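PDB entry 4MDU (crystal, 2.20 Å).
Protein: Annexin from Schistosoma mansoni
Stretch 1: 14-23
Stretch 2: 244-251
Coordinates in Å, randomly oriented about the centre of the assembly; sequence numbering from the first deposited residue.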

ATOM      1  N   SER B  14      13.597  21.518  12.686  1.00 36.12           N
ATOM      2  CA  SER B  14      12.759  22.608  13.154  1.00 39.91           C
ATOM      3  C   SER B  14      12.138  22.277  14.513  1.00 34.73           C
ATOM      4  O   SER B  14      11.703  21.146  14.727  1.00 26.96           O
ATOM      5  CB  SER B  14      11.667  22.902  12.131  1.00 34.28           C
ATOM      6  OG  SER B  14      10.463  23.220  12.809  1.00 48.05           O
ATOM      7  N   LEU B  15      12.067  23.263  15.411  1.00 34.12           N
ATOM      8  CA  LEU B  15      11.525  23.048  16.760  1.00 32.42           C
ATOM      9  C   LEU B  15      10.064  22.621  16.762  1.00 35.21           C
ATOM     10  O   LEU B  15       9.547  22.115  17.764  1.00 36.06           O
ATOM     11  CB  LEU B  15      11.681  24.293  17.629  1.00 39.16           C
ATOM     12  CG  LEU B  15      12.553  24.089  18.863  1.00 42.68           C
ATOM     13  CD1 LEU B  15      13.995  23.884  18.413  1.00 40.21           C
ATOM     14  CD2 LEU B  15      12.438  25.290  19.791  1.00 51.13           C
ATOM     15  N   ILE B  16       9.391  22.824  15.640  1.00 29.87           N
ATOM     16  CA  ILE B  16       8.006  22.421  15.549  1.00 28.31           C
ATOM     17  C   ILE B  16       7.820  20.904  15.787  1.00 30.16           C
ATOM     18  O   ILE B  16       6.740  20.469  16.197  1.00 30.64           O
ATOM     19  CB  ILE B  16       7.413  22.835  14.206  1.00 29.00           C
ATOM     20  CG1 ILE B  16       5.893  22.920  14.312  1.00 29.46           C
ATOM     21  CG2 ILE B  16       7.854  21.869  13.117  1.00 31.83           C
ATOM     22  CD1 ILE B  16       5.293  23.960  13.401  1.00 33.60           C
ATOM     23  N   HIS B  17       8.870  20.115  15.554  1.00 32.52           N
ATOM     24  CA  HIS B  17       8.830  18.657  15.823  1.00 33.92           C
ATOM     25  C   HIS B  17       9.186  18.285  17.264  1.00 32.55           C
ATOM     26  O   HIS B  17       9.120  17.116  17.641  1.00 37.05           O
ATOM     27  CB  HIS B  17       9.802  17.886  14.916  1.00 25.97           C
ATOM     28  CG  HIS B  17       9.645  18.180  13.457  1.00 29.49           C
ATOM     29  ND1 HIS B  17       8.599  17.689  12.707  1.00 26.29           N
ATOM     30  CD2 HIS B  17      10.416  18.897  12.604  1.00 23.55           C
ATOM     31  CE1 HIS B  17       8.730  18.093  11.456  1.00 27.07           C
ATOM     32  NE2 HIS B  17       9.822  18.836  11.369  1.00 20.53           N
ATOM     33  N   SER B  18       9.562  19.279  18.059  1.00 29.78           N
ATOM     34  CA  SER B  18      10.310  19.035  19.279  1.00 34.22           C
ATOM     35  C   SER B  18       9.480  18.718  20.507  1.00 28.62           C
ATOM     36  O   SER B  18      10.005  18.184  21.479  1.00 30.20           O
ATOM     37  CB  SER B  18      11.199  20.236  19.582  1.00 42.92           C
ATOM     38  OG  SER B  18      12.440  20.120  18.921  1.00 41.73           O
ATOM     39  N   PHE B  19       8.198  19.044  20.476  1.00 24.60           N
ATOM     40  CA  PHE B  19       7.362  18.832  21.653  1.00 25.77           C
ATOM     41  C   PHE B  19       6.192  17.910  21.346  1.00 29.46           C
ATOM     42  O   PHE B  19       5.613  17.970  20.257  1.00 28.96           O
ATOM     43  CB  PHE B  19       6.846  20.173  22.169  1.00 33.13           C
ATOM     44  CG  PHE B  19       7.930  21.150  22.483  1.00 34.48           C
ATOM     45  CD1 PHE B  19       8.502  21.187  23.744  1.00 42.02           C
ATOM     46  CD2 PHE B  19       8.383  22.033  21.523  1.00 41.96           C
ATOM     47  CE1 PHE B  19       9.506  22.095  24.044  1.00 44.66           C
ATOM     48  CE2 PHE B  19       9.390  22.947  21.816  1.00 43.19           C
ATOM     49  CZ  PHE B  19       9.950  22.974  23.080  1.00 40.88           C
ATOM     50  N   ASP B  20       5.854  17.048  22.301  1.00 31.66           N
ATOM     51  CA  ASP B  20       4.697  16.172  22.143  1.00 43.03           C
ATOM     52  C   ASP B  20       3.403  16.983  22.231  1.00 40.75           C
ATOM     53  O   ASP B  20       3.441  18.192  22.463  1.00 31.83           O
ATOM     54  CB  ASP B  20       4.723  15.037  23.174  1.00 47.94           C
ATOM     55  CG  ASP B  20       4.476  15.513  24.595  1.00 46.23           C
ATOM     56  OD1 ASP B  20       4.857  14.783  25.530  1.00 50.45           O
ATOM     57  OD2 ASP B  20       3.908  16.600  24.794  1.00 41.48           O
ATOM     58  N   PRO B  21       2.251  16.324  22.037  1.00 44.02           N
ATOM     59  CA  PRO B  21       0.972  17.049  22.026  1.00 51.99           C
ATOM     60  C   PRO B  21       0.726  17.850  23.308  1.00 61.10           C
ATOM     61  O   PRO B  21       0.055  18.887  23.273  1.00 66.13           O
ATOM     62  CB  PRO B  21      -0.057  15.921  21.904  1.00 51.62           C
ATOM     63  CG  PRO B  21       0.678  14.850  21.150  1.00 41.35           C
ATOM     64  CD  PRO B  21       2.081  14.899  21.705  1.00 35.86           C
ATOM     65  N   HIS B  22       1.286  17.374  24.416  1.00 52.42           N
ATOM     66  CA  HIS B  22       1.077  17.983  25.720  1.00 51.41           C
ATOM     67  C   HIS B  22       2.158  18.976  26.097  1.00 49.19           C
ATOM     68  O   HIS B  22       2.163  19.480  27.208  1.00 48.08           O
ATOM     69  CB  HIS B  22       0.968  16.906  26.799  1.00 53.61           C
ATOM     70  CG  HIS B  22      -0.134  15.926  26.548  1.00 68.34           C
ATOM     71  ND1 HIS B  22       0.102  14.612  26.209  1.00 74.09           N
ATOM     72  CD2 HIS B  22      -1.479  16.080  26.555  1.00 72.56           C
ATOM     73  CE1 HIS B  22      -1.053  13.994  26.032  1.00 76.91           C
ATOM     74  NE2 HIS B  22      -2.027  14.862  26.239  1.00 75.41           N
ATOM     75  N   GLY B  23       3.071  19.262  25.178  1.00 45.47           N
ATOM     76  CA  GLY B  23       4.105  20.244  25.449  1.00 41.66           C
ATOM     77  C   GLY B  23       5.431  19.709  25.969  1.00 41.48           C
ATOM     78  O   GLY B  23       6.406  20.444  26.021  1.00 40.25           O
ATOM     79  N   ARG B 244      -2.604  22.006   9.538  1.00 28.75           N
ATOM     80  CA  ARG B 244      -2.564  22.428  10.938  1.00 25.19           C
ATOM     81  C   ARG B 244      -1.265  21.962  11.563  1.00 29.24           C
ATOM     82  O   ARG B 244      -0.744  20.929  11.183  1.00 29.89           O
ATOM     83  CB  ARG B 244      -3.753  21.879  11.725  1.00 31.74           C
ATOM     84  CG  ARG B 244      -5.096  22.358  11.222  1.00 30.56           C
ATOM     85  CD  ARG B 244      -5.167  23.911  11.117  1.00 34.46           C
ATOM     86  NE  ARG B 244      -6.427  24.293  10.488  1.00 33.00           N
ATOM     87  CZ  ARG B 244      -6.549  25.097   9.438  1.00 43.76           C
ATOM     88  NH1 ARG B 244      -5.477  25.655   8.893  1.00 47.77           N
ATOM     89  NH2 ARG B 244      -7.757  25.354   8.947  1.00 43.29           N
ATOM     90  N   THR B 245      -0.740  22.721  12.518  1.00 24.06           N
ATOM     91  CA  THR B 245       0.465  22.303  13.192  1.00 28.65           C
ATOM     92  C   THR B 245       0.164  21.051  14.026  1.00 37.00           C
ATOM     93  O   THR B 245      -0.995  20.761  14.342  1.00 31.92           O
ATOM     94  CB  THR B 245       0.985  23.399  14.109  1.00 29.38           C
ATOM     95  OG1 THR B 245       0.163  23.456  15.278  1.00 31.41           O
ATOM     96  CG2 THR B 245       0.981  24.761  13.382  1.00 28.73           C
ATOM     97  N   PRO B 246       1.207  20.298  14.394  1.00 35.13           N
ATOM     98  CA  PRO B 246       0.890  19.090  15.158  1.00 36.05           C
ATOM     99  C   PRO B 246       0.086  19.434  16.414  1.00 25.38           C
ATOM    100  O   PRO B 246      -0.847  18.713  16.758  1.00 26.26           O
ATOM    101  CB  PRO B 246       2.273  18.528  15.511  1.00 35.17           C
ATOM    102  CG  PRO B 246       3.176  19.081  14.438  1.00 34.60           C
ATOM    103  CD  PRO B 246       2.657  20.469  14.202  1.00 28.51           C
ATOM    104  N   TYR B 247       0.411  20.548  17.057  1.00 28.09           N
ATOM    105  CA  TYR B 247      -0.297  20.958  18.277  1.00 32.61           C
ATOM    106  C   TYR B 247      -1.780  21.253  18.028  1.00 38.61           C
ATOM    107  O   TYR B 247      -2.655  20.741  18.746  1.00 32.58           O
ATOM    108  CB  TYR B 247       0.435  22.122  18.945  1.00 31.22           C
ATOM    109  CG  TYR B 247       1.932  21.894  18.936  1.00 34.39           C
ATOM    110  CD1 TYR B 247       2.528  21.051  19.867  1.00 35.82           C
ATOM    111  CD2 TYR B 247       2.741  22.477  17.969  1.00 26.98           C
ATOM    112  CE1 TYR B 247       3.892  20.807  19.846  1.00 34.61           C
ATOM    113  CE2 TYR B 247       4.102  22.243  17.942  1.00 31.04           C
ATOM    114  CZ  TYR B 247       4.672  21.399  18.886  1.00 29.62           C
ATOM    115  OH  TYR B 247       6.022  21.153  18.869  1.00 29.00           O
ATOM    116  N   GLN B 248      -2.057  22.039  16.985  1.00 30.43           N
ATOM    117  CA  GLN B 248      -3.433  22.345  16.574  1.00 21.16           C
ATOM    118  C   GLN B 248      -4.234  21.092  16.197  1.00 32.01           C
ATOM    119  O   GLN B 248      -5.425  21.004  16.515  1.00 33.21           O
ATOM    120  CB  GLN B 248      -3.428  23.335  15.398  1.00 28.85           C
ATOM    121  CG  GLN B 248      -4.813  23.797  14.948  1.00 27.31           C
ATOM    122  CD  GLN B 248      -5.540  24.601  16.014  1.00 28.80           C
ATOM    123  OE1 GLN B 248      -4.919  25.237  16.866  1.00 30.92           O
ATOM    124  NE2 GLN B 248      -6.863  24.552  15.985  1.00 28.53           N
ATOM    125  N   LEU B 249      -3.588  20.136  15.512  1.00 24.42           N
ATOM    126  CA  LEU B 249      -4.253  18.902  15.086  1.00 25.33           C
ATOM    127  C   LEU B 249      -4.689  18.099  16.292  1.00 27.76           C
ATOM    128  O   LEU B 249      -5.783  17.534  16.333  1.00 30.07           O
ATOM    129  CB  LEU B 249      -3.320  18.035  14.249  1.00 30.44           C
ATOM    130  CG  LEU B 249      -3.602  18.031  12.765  1.00 35.39           C
ATOM    131  CD1 LEU B 249      -2.668  17.071  12.060  1.00 27.33           C
ATOM    132  CD2 LEU B 249      -5.045  17.654  12.547  1.00 36.07           C
ATOM    133  N   TYR B 250      -3.807  18.037  17.275  1.00 33.49           N
ATOM    134  CA  TYR B 250      -4.131  17.343  18.495  1.00 29.64           C
ATOM    135  C   TYR B 250      -5.383  17.944  19.130  1.00 32.07           C
ATOM    136  O   TYR B 250      -6.380  17.248  19.360  1.00 30.17           O
ATOM    137  CB  TYR B 250      -2.971  17.402  19.469  1.00 31.30           C
ATOM    138  CG  TYR B 250      -3.311  16.670  20.728  1.00 43.03           C
ATOM    139  CD1 TYR B 250      -3.361  15.282  20.746  1.00 48.21           C
ATOM    140  CD2 TYR B 250      -3.623  17.353  21.885  1.00 43.48           C
ATOM    141  CE1 TYR B 250      -3.688  14.589  21.897  1.00 53.18           C
ATOM    142  CE2 TYR B 250      -3.953  16.671  23.044  1.00 54.63           C
ATOM    143  CZ  TYR B 250      -3.982  15.288  23.044  1.00 58.06           C
ATOM    144  OH  TYR B 250      -4.309  14.605  24.197  1.00 63.48           O
ATOM    145  N   LEU B 251      -5.337  19.241  19.403  1.00 30.33           N
ATOM    146  CA  LEU B 251      -6.526  19.923  19.903  1.00 29.21           C
ATOM    147  C   LEU B 251      -7.741  19.589  19.045  1.00 32.95           C
ATOM    148  O   LEU B 251      -8.816  19.296  19.571  1.00 34.79           O
ATOM    149  CB  LEU B 251      -6.322  21.430  19.943  1.00 32.26           C
ATOM    150  CG  LEU B 251      -7.541  22.223  20.417  1.00 37.68           C
ATOM    151  CD1 LEU B 251      -7.895  21.836  21.858  1.00 38.96           C
ATOM    152  CD2 LEU B 251      -7.290  23.733  20.282  1.00 35.89           C
TER
HETATM  153  O   HOH W   1      -2.424  20.435  21.776  1.00 45.03           O

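The contact between residues 14-23 and 244-251 is a small, largely apolar packing of an N-terminal loop segment against the first turns of a helix, centred on two tyrosines and supplemented by a weak hydrogen bond from His22 to Tyr250 and a bridging water. No two touching residues are fewer than 227 positions apart in the sequence, and the two stretches bury 430 Å² between them, counting both sides.

Tyr247 contributes the largest covered area, 112 Å². Its CA-to-CB bond points sideways relative to the loop, but with chi1 in the m well the ring extends into it, so that the hydroxyl sits among the backbone atoms of residues 15-19. Tyr247 OH lies 2.9 Å from Ile16 O and 3.4 Å from Phe19 N; whether it hydrogen-bonds to either is not settled by the geometry. The short 3-10 segment that includes Ile16 helps to shape this site, and its backbone is held by bonds of its own: His17 N donates to Ser14 O (3.1 Å) and Ser18 N to Leu15 O (2.9 Å), while Ile16 N donates to Ser14 OG (3.1 Å).

Apolar contacts flank the tyrosine ring. Ile16 CG1 is 4.1 Å from Tyr247 CE2 and also 4.1 Å from Pro246 CD, so this one methylene touches both the aromatic ring and the proline that begins the helix. Phe19 meets the ring through its CB, 3.8 Å from Tyr247 CE1, whereas the end of its side chain leads away from the helix. The carbonyl oxygen of Asp20 approaches the edge of the tyrosine ring, with Asp20 O 3.7 Å from Tyr247 CE1.

Farther along both stretches, Pro21 packs on Tyr250. Pro21 CB lies 3.6 Å from the centroid of the Tyr250 ring and only 15° off its normal, a CH-pi contact over the face. Both residues direct their CA-to-CB bonds toward the opposing stretch, which brings the pyrrolidine and phenol rings together. Next to this pair, His22 NE2 donates a weak hydrogen bond to Tyr250 OH, at 3.1 Å with an N-H...O angle of 126°. The two rings are set obliquely, their planes at 76° and their centroids 5.3 Å apart. His22 is exposed and poorly ordered, so the position of its ring, and with it this weak bond, is less certain.

Pro21 and His22 occupy the central positions of a type I turn from Asp20 to Gly23, closed by Gly23 N donating to Asp20 O (2.9 Å). Gly23 has positive phi, and at its backbone angles a CB would be jammed against the preceding carbonyl oxygen. A water links the backbones near the turn, donating to Pro21 O at 3.3 Å and to Tyr247 O at 3.1 Å. On the helical side, Thr245 OG1 caps the helix by accepting from Gln248 N (3.1 Å, 173°), anchoring the start of the segment that presents both tyrosines.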